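Local coordinates for protein choloylglycine hydrolase (Clostridium perfringens, PDB 2RLC) that hydrolyses glycine- and taurine-conjugated bile salts at their amide bond, releasing the free bile acid and the amino acid, at residues P83-Y88 / T173-F178; I99-F104 / T139-M144; Y193-E198 / L209-G214. One frame throughout, in Å; residues are numbered along the deposited sequence.

How the contacts relate
Contacts 1 and 2 belong to the body of the hydrolase and meet each other, Tyr88 OH of 83-88 lying 2.7 Å from Leu141 N of 139-144, a probable hydrogen bond. Between them they border both product pockets: Asn174 of contact 1 touches glycine, while Thr139 and Leu141 of contact 2 touch cholate. Contact 2 is buried and mostly aromatic and aliphatic; contact 1 is partly buried and adds a serine hydroxyl bond to its proline and tyrosine packing. Within one chain contact 3 stands apart, its centre about 36 Å from that of contact 1, and amide and hydroxyl bonds dominate it. Across the subunit interface contacts 1 and 3 meet: Leu209 of a second subunit packs on contact 1, and Gln211 N binds a glycine.

Contact 1 of 3, residues P83-Y88 / T173-F178. With GLY (glycine), chain E.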
loop_
_atom_site.group_PDB
_atom_site.type_symbol
_atom_site.label_atom_id
_atom_site.label_comp_id
_atom_site.label_asym_id
_atom_site.label_seq_id
_atom_site.Cartn_x
_atom_site.Cartn_y
_atom_site.Cartn_z
ATOM N N PRO A 83 12.103 -21.290 2.469
ATOM C CA PRO A 83 11.461 -22.240 1.558
ATOM C C PRO A 83 11.602 -21.869 0.079
ATOM O O PRO A 83 11.861 -20.710 -0.251
ATOM C CB PRO A 83 9.991 -22.189 1.983
ATOM C CG PRO A 83 9.803 -20.811 2.519
ATOM C CD PRO A 83 11.123 -20.389 3.109
ATOM N N VAL A 84 11.447 -22.872 -0.789
ATOM C CA VAL A 84 11.410 -22.711 -2.257
ATOM C C VAL A 84 12.767 -22.453 -2.919
ATOM O O VAL A 84 13.165 -23.191 -3.826
ATOM C CB VAL A 84 10.348 -21.658 -2.721
ATOM C CG1 VAL A 84 10.386 -21.463 -4.234
ATOM C CG2 VAL A 84 8.949 -22.071 -2.272
ATOM N N TYR A 85 13.475 -21.417 -2.472
ATOM C CA TYR A 85 14.718 -20.993 -3.127
ATOM C C TYR A 85 15.959 -21.756 -2.664
ATOM O O TYR A 85 17.010 -21.682 -3.306
ATOM C CB TYR A 85 14.925 -19.481 -2.975
ATOM C CG TYR A 85 13.878 -18.660 -3.693
ATOM C CD1 TYR A 85 14.039 -18.301 -5.032
ATOM C CD2 TYR A 85 12.718 -18.249 -3.036
ATOM C CE1 TYR A 85 13.070 -17.550 -5.698
ATOM C CE2 TYR A 85 11.748 -17.501 -3.690
ATOM C CZ TYR A 85 11.929 -17.153 -5.017
ATOM O OH TYR A 85 10.964 -16.411 -5.660
ATOM N N VAL A 86 15.833 -22.486 -1.560
ATOM C CA VAL A 86 16.931 -23.298 -1.037
ATOM C C VAL A 86 17.089 -24.587 -1.854
ATOM O O VAL A 86 16.130 -25.064 -2.467
ATOM C CB VAL A 86 16.737 -23.617 0.473
ATOM C CG1 VAL A 86 15.780 -24.788 0.676
ATOM C CG2 VAL A 86 18.076 -23.884 1.149
ATOM N N SER A 87 18.306 -25.128 -1.867
ATOM C CA SER A 87 18.583 -26.411 -2.514
ATOM C C SER A 87 19.830 -27.068 -1.936
ATOM O O SER A 87 20.954 -26.636 -2.208
ATOM C CB SER A 87 18.734 -26.245 -4.027
ATOM O OG SER A 87 18.955 -27.497 -4.653
ATOM N N TYR A 88 19.620 -28.114 -1.143
ATOM C CA TYR A 88 20.720 -28.878 -0.562
ATOM C C TYR A 88 21.071 -30.069 -1.442
ATOM O O TYR A 88 20.209 -30.605 -2.144
ATOM C CB TYR A 88 20.350 -29.385 0.832
ATOM C CG TYR A 88 19.816 -28.335 1.781
ATOM C CD1 TYR A 88 20.615 -27.269 2.197
ATOM C CD2 TYR A 88 18.517 -28.421 2.281
ATOM C CE1 TYR A 88 20.129 -26.308 3.079
ATOM C CE2 TYR A 88 18.021 -27.466 3.164
ATOM C CZ TYR A 88 18.835 -26.416 3.559
ATOM O OH TYR A 88 18.351 -25.469 4.429
ATOM N N THR A 173 15.073 -11.900 6.857
ATOM C CA THR A 173 13.797 -12.566 7.099
ATOM C C THR A 173 13.791 -13.943 6.443
ATOM O O THR A 173 14.562 -14.817 6.834
ATOM C CB THR A 173 12.570 -11.719 6.668
ATOM O OG1 THR A 173 12.671 -11.375 5.283
ATOM C CG2 THR A 173 12.444 -10.447 7.518
ATOM N N ASN A 174 12.931 -14.133 5.449
ATOM C CA ASN A 174 12.825 -15.411 4.763
ATOM C C ASN A 174 12.965 -15.217 3.254
ATOM O O ASN A 174 13.643 -14.287 2.814
ATOM C CB ASN A 174 11.509 -16.102 5.135
ATOM C CG ASN A 174 11.242 -16.093 6.635
ATOM O OD1 ASN A 174 10.380 -15.359 7.120
ATOM N ND2 ASN A 174 12.000 -16.895 7.378
ATOM N N SER A 175 12.339 -16.092 2.472
ATOM C CA SER A 175 12.375 -16.009 1.011
ATOM C C SER A 175 11.739 -14.718 0.481
ATOM O O SER A 175 10.840 -14.166 1.124
ATOM C CB SER A 175 11.694 -17.235 0.403
ATOM O OG SER A 175 12.369 -18.410 0.805
ATOM N N PRO A 176 12.194 -14.229 -0.695
ATOM C CA PRO A 176 13.225 -14.766 -1.595
ATOM C C PRO A 176 14.668 -14.569 -1.111
ATOM O O PRO A 176 14.903 -14.277 0.067
ATOM C CB PRO A 176 12.993 -13.988 -2.905
ATOM C CG PRO A 176 11.713 -13.223 -2.710
ATOM C CD PRO A 176 11.608 -12.998 -1.247
ATOM N N THR A 177 15.618 -14.746 -2.031
ATOM C CA THR A 177 17.050 -14.635 -1.741
ATOM C C THR A 177 17.425 -13.256 -1.200
ATOM O O THR A 177 16.705 -12.277 -1.415
ATOM C CB THR A 177 17.905 -14.934 -2.993
ATOM O OG1 THR A 177 17.598 -13.988 -4.025
ATOM C CG2 THR A 177 17.650 -16.348 -3.501
ATOM N N PHE A 178 18.557 -13.186 -0.504
ATOM C CA PHE A 178 18.982 -11.957 0.156
ATOM C C PHE A 178 19.109 -10.772 -0.799
ATOM O O PHE A 178 18.660 -9.669 -0.482
ATOM C CB PHE A 178 20.288 -12.168 0.929
ATOM C CG PHE A 178 20.717 -10.966 1.721
ATOM C CD1 PHE A 178 20.006 -10.571 2.853
ATOM C CD2 PHE A 178 21.823 -10.220 1.330
ATOM C CE1 PHE A 178 20.392 -9.459 3.581
ATOM C CE2 PHE A 178 22.223 -9.106 2.055
ATOM C CZ PHE A 178 21.505 -8.724 3.181
HETATM N N GLY E . 8.119 -17.163 8.751
HETATM C CA GLY E . 8.626 -18.208 7.881
HETATM C C GLY E . 7.936 -18.208 6.540
HETATM O O GLY E . 6.691 -18.099 6.507
HETATM O OXT GLY E . 8.643 -18.317 5.516
#
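Tyr85 lays one face of its ring against Pro176, whose CB sits 4.2 Å from the ring centroid and 26° off the normal, a CH-pi contact. The two side chains run side by side, and the cis peptide before Pro176 turns the 173-178 loop here. Ser175 comes to the same ring at its edge, with CB 3.7 Å from Tyr85 CD2, and Thr177 CG2 lies near the tyrosine CB. Ser175 OG, beside its own backbone N (chi1 -61°), donates to Pro83 O at 2.6 Å, in the carbonyl plane on a lone pair. Pro83 O also accepts from Tyr85 N, closing a classic gamma turn centred on Val84. Serine suits this place because its short side chain brings OG to the carbonyl while CB rests at the tyrosine edge. Next to it, Asn174 OD1 takes a weak bond from N of the product glycine, at 3.3 Å; OD1 is also hydrogen-bonded to Arg227 and to N of the oxidised nucleophile at position 1. From a second subunit, Leu209 packs on Pro83, Tyr85 and Pro176, and Gln211 N hydrogen-bonds the same glycine. One hydroxyl bond and ring packing thus join the loops, consistent with a steady position for Asn174 beside the product.

Contact 2 of 3, residues I99-F104 / T139-M144. With CHD (cholic acid), chain D.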
loop_
_atom_site.group_PDB
_atom_site.type_symbol
_atom_site.label_atom_id
_atom_site.label_comp_id
_atom_site.label_asym_id
_atom_site.label_seq_id
_atom_site.Cartn_x
_atom_site.Cartn_y
_atom_site.Cartn_z
ATOM N N ILE A 99 28.515 -30.210 5.287
ATOM C CA ILE A 99 27.864 -29.966 6.571
ATOM C C ILE A 99 26.375 -30.304 6.479
ATOM O O ILE A 99 25.667 -29.750 5.637
ATOM C CB ILE A 99 28.029 -28.491 7.022
ATOM C CG1 ILE A 99 29.484 -28.034 6.878
ATOM C CG2 ILE A 99 27.544 -28.307 8.460
ATOM C CD1 ILE A 99 29.634 -26.562 6.556
ATOM N N PRO A 100 25.897 -31.226 7.333
ATOM C CA PRO A 100 24.466 -31.530 7.366
ATOM C C PRO A 100 23.645 -30.320 7.820
ATOM O O PRO A 100 24.069 -29.596 8.719
ATOM C CB PRO A 100 24.369 -32.665 8.393
ATOM C CG PRO A 100 25.753 -33.225 8.494
ATOM C CD PRO A 100 26.655 -32.051 8.290
ATOM N N VAL A 101 22.489 -30.115 7.185
ATOM C CA VAL A 101 21.607 -28.971 7.463
ATOM C C VAL A 101 21.396 -28.738 8.962
ATOM O O VAL A 101 21.634 -27.635 9.463
ATOM C CB VAL A 101 20.226 -29.125 6.767
ATOM C CG1 VAL A 101 19.325 -27.930 7.069
ATOM C CG2 VAL A 101 20.395 -29.294 5.265
ATOM N N TYR A 102 20.967 -29.786 9.665
ATOM C CA TYR A 102 20.661 -29.715 11.099
ATOM C C TYR A 102 21.860 -29.319 11.965
ATOM O O TYR A 102 21.687 -28.850 13.092
ATOM C CB TYR A 102 20.080 -31.050 11.590
ATOM C CG TYR A 102 21.050 -32.215 11.518
ATOM C CD1 TYR A 102 21.962 -32.458 12.549
ATOM C CD2 TYR A 102 21.054 -33.075 10.420
ATOM C CE1 TYR A 102 22.858 -33.524 12.484
ATOM C CE2 TYR A 102 21.944 -34.145 10.349
ATOM C CZ TYR A 102 22.840 -34.362 11.380
ATOM O OH TYR A 102 23.719 -35.418 11.304
ATOM N N ASN A 103 23.067 -29.511 11.436
ATOM C CA ASN A 103 24.296 -29.286 12.194
ATOM C C ASN A 103 25.022 -27.981 11.865
ATOM O O ASN A 103 25.990 -27.626 12.542
ATOM C CB ASN A 103 25.254 -30.472 12.012
ATOM C CG ASN A 103 26.238 -30.616 13.163
ATOM O OD1 ASN A 103 25.856 -30.580 14.334
ATOM N ND2 ASN A 103 27.515 -30.786 12.832
ATOM N N PHE A 104 24.557 -27.268 10.839
ATOM C CA PHE A 104 25.269 -26.081 10.355
ATOM C C PHE A 104 25.490 -25.025 11.434
ATOM O O PHE A 104 26.591 -24.484 11.558
ATOM C CB PHE A 104 24.574 -25.455 9.138
ATOM C CG PHE A 104 25.327 -24.290 8.550
ATOM C CD1 PHE A 104 26.353 -24.501 7.635
ATOM C CD2 PHE A 104 25.022 -22.983 8.924
ATOM C CE1 PHE A 104 27.059 -23.428 7.097
ATOM C CE2 PHE A 104 25.718 -21.904 8.389
ATOM C CZ PHE A 104 26.738 -22.126 7.473
ATOM N N THR A 139 14.600 -28.985 7.865
ATOM C CA THR A 139 13.935 -27.709 7.618
ATOM C C THR A 139 14.704 -26.918 6.558
ATOM O O THR A 139 15.938 -26.915 6.544
ATOM C CB THR A 139 13.829 -26.867 8.916
ATOM O OG1 THR A 139 13.449 -27.709 10.014
ATOM C CG2 THR A 139 12.800 -25.747 8.763
ATOM N N THR A 140 13.966 -26.263 5.665
ATOM C CA THR A 140 14.547 -25.362 4.675
ATOM C C THR A 140 15.049 -24.105 5.384
ATOM O O THR A 140 14.265 -23.378 6.000
ATOM C CB THR A 140 13.524 -24.982 3.580
ATOM O OG1 THR A 140 12.374 -24.369 4.181
ATOM C CG2 THR A 140 13.090 -26.217 2.792
ATOM N N LEU A 141 16.357 -23.863 5.308
ATOM C CA LEU A 141 16.989 -22.812 6.105
ATOM C C LEU A 141 17.982 -21.935 5.352
ATOM O O LEU A 141 18.586 -22.352 4.361
ATOM C CB LEU A 141 17.718 -23.421 7.310
ATOM C CG LEU A 141 16.940 -24.169 8.393
ATOM C CD1 LEU A 141 17.917 -24.863 9.327
ATOM C CD2 LEU A 141 16.025 -23.232 9.167
ATOM N N HIS A 142 18.120 -20.708 5.842
ATOM C CA HIS A 142 19.283 -19.875 5.575
ATOM C C HIS A 142 19.731 -19.242 6.892
ATOM O O HIS A 142 18.971 -19.222 7.868
ATOM C CB HIS A 142 19.026 -18.858 4.446
ATOM C CG HIS A 142 18.040 -17.779 4.780
ATOM N ND1 HIS A 142 17.052 -17.922 5.731
ATOM C CD2 HIS A 142 17.867 -16.546 4.245
ATOM C CE1 HIS A 142 16.332 -16.816 5.787
ATOM N NE2 HIS A 142 16.804 -15.966 4.893
ATOM N N TRP A 143 20.970 -18.766 6.937
ATOM C CA TRP A 143 21.569 -18.353 8.200
ATOM C C TRP A 143 22.110 -16.938 8.172
ATOM O O TRP A 143 22.603 -16.468 7.144
ATOM C CB TRP A 143 22.690 -19.316 8.609
ATOM C CG TRP A 143 22.225 -20.721 8.852
ATOM C CD1 TRP A 143 21.909 -21.282 10.056
ATOM C CD2 TRP A 143 22.026 -21.745 7.867
ATOM N NE1 TRP A 143 21.522 -22.591 9.883
ATOM C CE2 TRP A 143 21.585 -22.902 8.550
ATOM C CE3 TRP A 143 22.184 -21.798 6.476
ATOM C CZ2 TRP A 143 21.296 -24.101 7.887
ATOM C CZ3 TRP A 143 21.892 -22.990 5.816
ATOM C CH2 TRP A 143 21.455 -24.126 6.525
HETATM N N MSE A 144 22.008 -16.266 9.313
HETATM C CA MSE A 144 22.683 -14.995 9.522
HETATM C C MSE A 144 23.747 -15.184 10.590
HETATM O O MSE A 144 23.485 -15.759 11.648
HETATM C CB MSE A 144 21.694 -13.902 9.926
HETATM C CG MSE A 144 22.315 -12.519 10.010
HETATM SE SE MSE A 144 20.970 -11.138 10.244
HETATM C CE MSE A 144 22.118 -9.680 10.809
HETATM C C1 CHD D . 12.915 -31.831 14.825
HETATM C C2 CHD D . 11.843 -31.812 13.734
HETATM C C3 CHD D . 12.245 -32.685 12.552
HETATM O O3 CHD D . 11.285 -32.523 11.505
HETATM C C4 CHD D . 13.623 -32.285 12.029
HETATM C C5 CHD D . 14.711 -32.188 13.114
HETATM C C6 CHD D . 16.022 -31.697 12.481
HETATM C C7 CHD D . 16.082 -30.187 12.216
HETATM O O7 CHD D . 15.341 -29.894 11.022
HETATM C C8 CHD D . 15.596 -29.332 13.402
HETATM C C9 CHD D . 14.276 -29.854 14.012
HETATM C C10 CHD D . 14.298 -31.362 14.351
HETATM C C11 CHD D . 13.775 -28.953 15.161
HETATM C C12 CHD D . 13.682 -27.469 14.775
HETATM O O12 CHD D . 12.594 -27.280 13.856
HETATM C C13 CHD D . 15.004 -26.942 14.188
HETATM C C14 CHD D . 15.378 -27.859 13.023
HETATM C C15 CHD D . 16.471 -27.132 12.231
HETATM C C16 CHD D . 16.157 -25.645 12.499
HETATM C C17 CHD D . 14.916 -25.622 13.413
HETATM C C18 CHD D . 16.083 -26.885 15.279
HETATM C C19 CHD D . 15.249 -31.670 15.508
HETATM C C20 CHD D . 14.776 -24.297 14.193
HETATM C C21 CHD D . 13.513 -24.223 15.052
HETATM C C22 CHD D . 14.846 -23.064 13.285
HETATM C C23 CHD D . 13.846 -23.106 12.124
HETATM O O25 CHD D . 11.990 -21.853 11.358
HETATM C C24 CHD D . 13.069 -21.819 11.990
HETATM O O26 CHD D . 13.525 -20.776 12.506
HETATM O O HOH W 1 21.579 -25.513 11.333
#
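The indole of Trp143 is covered on one face by Phe104 CD2, 3.3 Å above the plane and over its centre, and on the opposite face by Leu141 CB, offset toward the rim; a water meets its N-H. The two aromatic rings form an oblique pair, centroids 4.4 Å apart and planes at 43°. This joins the start of helix 104-111 to strand 141-146 of the larger antiparallel sheet in the Ntn-hydrolase fold. Phe104 sends CG anti to its backbone N (chi1 -176°), which carries the ring across to the indole. Flat, largely apolar rings suit this buried place, where Ile127 of strand 125-128 packs against both. Nearer the ligand, Val101 CG1 lies against Thr139 O (3.6 Å) and Leu141 CD1 (4.1 Å). Leucine serves two surfaces: its branched end also meets the cholate, CD2 lying 3.7 Å from the steroid side-chain carbon C23. Thr139 offers the pocket polar groups, its OG1 hydrogen-bonded to the cholate hydroxyl O7 at 3.1 Å and its backbone N only weakly so. The water at the indole bridges the segments, donating to Val101 O at 2.8 Å and accepting a longer bond from Trp143 NE1 at 3.3 Å.

Contact 3 of 3, residues Y193-E198 / L209-G214; sequences YNQVPE and LGQGTG. With GLY (glycine), chain B.
Gln195 pushes its side-chain amide into the 209-214 loop and is gripped there by three hydrogen bonds. Its OE1 accepts from Gly212 N at 2.8 Å and from Thr213 N at 3.2 Å, the donors reaching it from opposite faces of the amide plane. NE2 donates to Gly210 O at 2.8 Å, almost straight at 175°, though from above that carbonyl's plane. A bend at chi2 (74°) brings the amide to the loop; the bonds then set which end is O and which N, a task suited to glutamine. The Gln211 amide stacks on it, planes 25° apart, OE1 3.5 Å from Gln195 CD. Thr213 OG1 donates to Val196 O at 2.8 Å. Glycine suits three places: a CB would meet Asn194 O at 214, the preceding carbonyl at 212, and the ligand at 210. Gln211 N donates to carboxylate O of that bound glycine at 2.9 Å, consistent with this loop completing a neighbouring subunit's product site. By contrast Asn194 is loose toward 209-214: its exposed side chain points away, against Arg266 of the second subunit. The loops flank the hairpin of strands 198-201 and 204-207, while Tyr193 packs on Phe233 of helix 224-242 and its OH bonds Asp236.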
loop_
_atom_site.group_PDB
_atom_site.type_symbol
_atom_site.label_atom_id
_atom_site.label_comp_id
_atom_site.label_asym_id
_atom_site.label_seq_id
_atom_site.Cartn_x
_atom_site.Cartn_y
_atom_site.Cartn_z
ATOM N N TYR A 193 11.216 9.739 7.840
ATOM C CA TYR A 193 10.957 9.591 9.274
ATOM C C TYR A 193 10.398 10.881 9.864
ATOM O O TYR A 193 9.633 10.852 10.834
ATOM C CB TYR A 193 12.221 9.161 10.030
ATOM C CG TYR A 193 12.971 8.021 9.375
ATOM C CD1 TYR A 193 12.323 6.825 9.056
ATOM C CD2 TYR A 193 14.325 8.138 9.078
ATOM C CE1 TYR A 193 13.003 5.781 8.448
ATOM C CE2 TYR A 193 15.020 7.095 8.473
ATOM C CZ TYR A 193 14.351 5.921 8.163
ATOM O OH TYR A 193 15.031 4.889 7.566
ATOM N N ASN A 194 10.786 12.006 9.268
ATOM C CA ASN A 194 10.326 13.319 9.704
ATOM C C ASN A 194 8.899 13.602 9.256
ATOM O O ASN A 194 8.523 13.313 8.117
ATOM C CB ASN A 194 11.261 14.416 9.189
ATOM C CG ASN A 194 12.605 14.414 9.889
ATOM O OD1 ASN A 194 13.635 14.150 9.271
ATOM N ND2 ASN A 194 12.601 14.714 11.183
ATOM N N GLN A 195 8.118 14.179 10.164
ATOM C CA GLN A 195 6.719 14.507 9.907
ATOM C C GLN A 195 6.543 15.399 8.678
ATOM O O GLN A 195 7.341 16.311 8.439
ATOM C CB GLN A 195 6.102 15.168 11.150
ATOM C CG GLN A 195 4.636 15.601 11.021
ATOM C CD GLN A 195 3.641 14.445 11.051
ATOM O OE1 GLN A 195 3.977 13.296 10.747
ATOM N NE2 GLN A 195 2.400 14.753 11.407
ATOM N N VAL A 196 5.511 15.101 7.892
ATOM C CA VAL A 196 5.044 15.992 6.833
ATOM C C VAL A 196 3.735 16.620 7.330
ATOM O O VAL A 196 2.674 15.999 7.240
ATOM C CB VAL A 196 4.821 15.247 5.490
ATOM C CG1 VAL A 196 4.464 16.235 4.379
ATOM C CG2 VAL A 196 6.058 14.445 5.101
ATOM N N PRO A 197 3.812 17.847 7.880
ATOM C CA PRO A 197 2.654 18.457 8.538
ATOM C C PRO A 197 1.560 18.965 7.594
ATOM O O PRO A 197 0.392 19.003 7.991
ATOM C CB PRO A 197 3.265 19.617 9.329
ATOM C CG PRO A 197 4.502 19.971 8.597
ATOM C CD PRO A 197 5.000 18.721 7.929
ATOM N N GLU A 198 1.926 19.353 6.372
ATOM C CA GLU A 198 0.949 19.920 5.438
ATOM C C GLU A 198 1.225 19.635 3.961
ATOM O O GLU A 198 2.351 19.313 3.573
ATOM C CB GLU A 198 0.772 21.433 5.671
ATOM C CG GLU A 198 1.819 22.335 4.999
ATOM C CD GLU A 198 3.134 22.406 5.758
ATOM O OE1 GLU A 198 3.108 22.497 7.004
ATOM O OE2 GLU A 198 4.200 22.389 5.103
ATOM N N LEU A 209 -3.112 14.426 9.860
ATOM C CA LEU A 209 -4.095 14.042 10.872
ATOM C C LEU A 209 -3.406 13.690 12.184
ATOM O O LEU A 209 -3.904 14.014 13.261
ATOM C CB LEU A 209 -4.951 12.869 10.381
ATOM C CG LEU A 209 -5.743 13.074 9.082
ATOM C CD1 LEU A 209 -6.145 11.742 8.464
ATOM C CD2 LEU A 209 -6.958 13.963 9.299
ATOM N N GLY A 210 -2.259 13.029 12.076
ATOM C CA GLY A 210 -1.409 12.713 13.218
ATOM C C GLY A 210 0.033 12.565 12.774
ATOM O O GLY A 210 0.367 12.842 11.619
ATOM N N GLN A 211 0.888 12.131 13.695
ATOM C CA GLN A 211 2.301 11.902 13.401
ATOM C C GLN A 211 2.491 10.660 12.533
ATOM O O GLN A 211 1.699 9.719 12.608
ATOM C CB GLN A 211 3.099 11.755 14.702
ATOM C CG GLN A 211 3.226 13.036 15.528
ATOM C CD GLN A 211 4.144 14.073 14.894
ATOM O OE1 GLN A 211 5.058 13.740 14.138
ATOM N NE2 GLN A 211 3.907 15.338 15.212
ATOM N N GLY A 212 3.535 10.673 11.706
ATOM C CA GLY A 212 3.910 9.501 10.912
ATOM C C GLY A 212 3.560 9.546 9.434
ATOM O O GLY A 212 3.650 8.535 8.738
ATOM N N THR A 213 3.177 10.721 8.944
ATOM C CA THR A 213 2.747 10.871 7.549
ATOM C C THR A 213 3.852 10.599 6.522
ATOM O O THR A 213 3.568 10.276 5.368
ATOM C CB THR A 213 2.139 12.264 7.294
ATOM O OG1 THR A 213 3.075 13.277 7.682
ATOM C CG2 THR A 213 0.847 12.432 8.089
ATOM N N GLY A 214 5.106 10.726 6.951
ATOM C CA GLY A 214 6.255 10.501 6.075
ATOM C C GLY A 214 6.462 9.049 5.675
ATOM O O GLY A 214 7.046 8.769 4.628
HETATM N N GLY B . -0.581 10.105 18.293
HETATM C CA GLY B . -1.310 11.358 18.366
HETATM C C GLY B . -1.366 12.056 17.032
HETATM O O GLY B . -0.319 12.134 16.351
HETATM O OXT GLY B . -2.462 12.529 16.662
#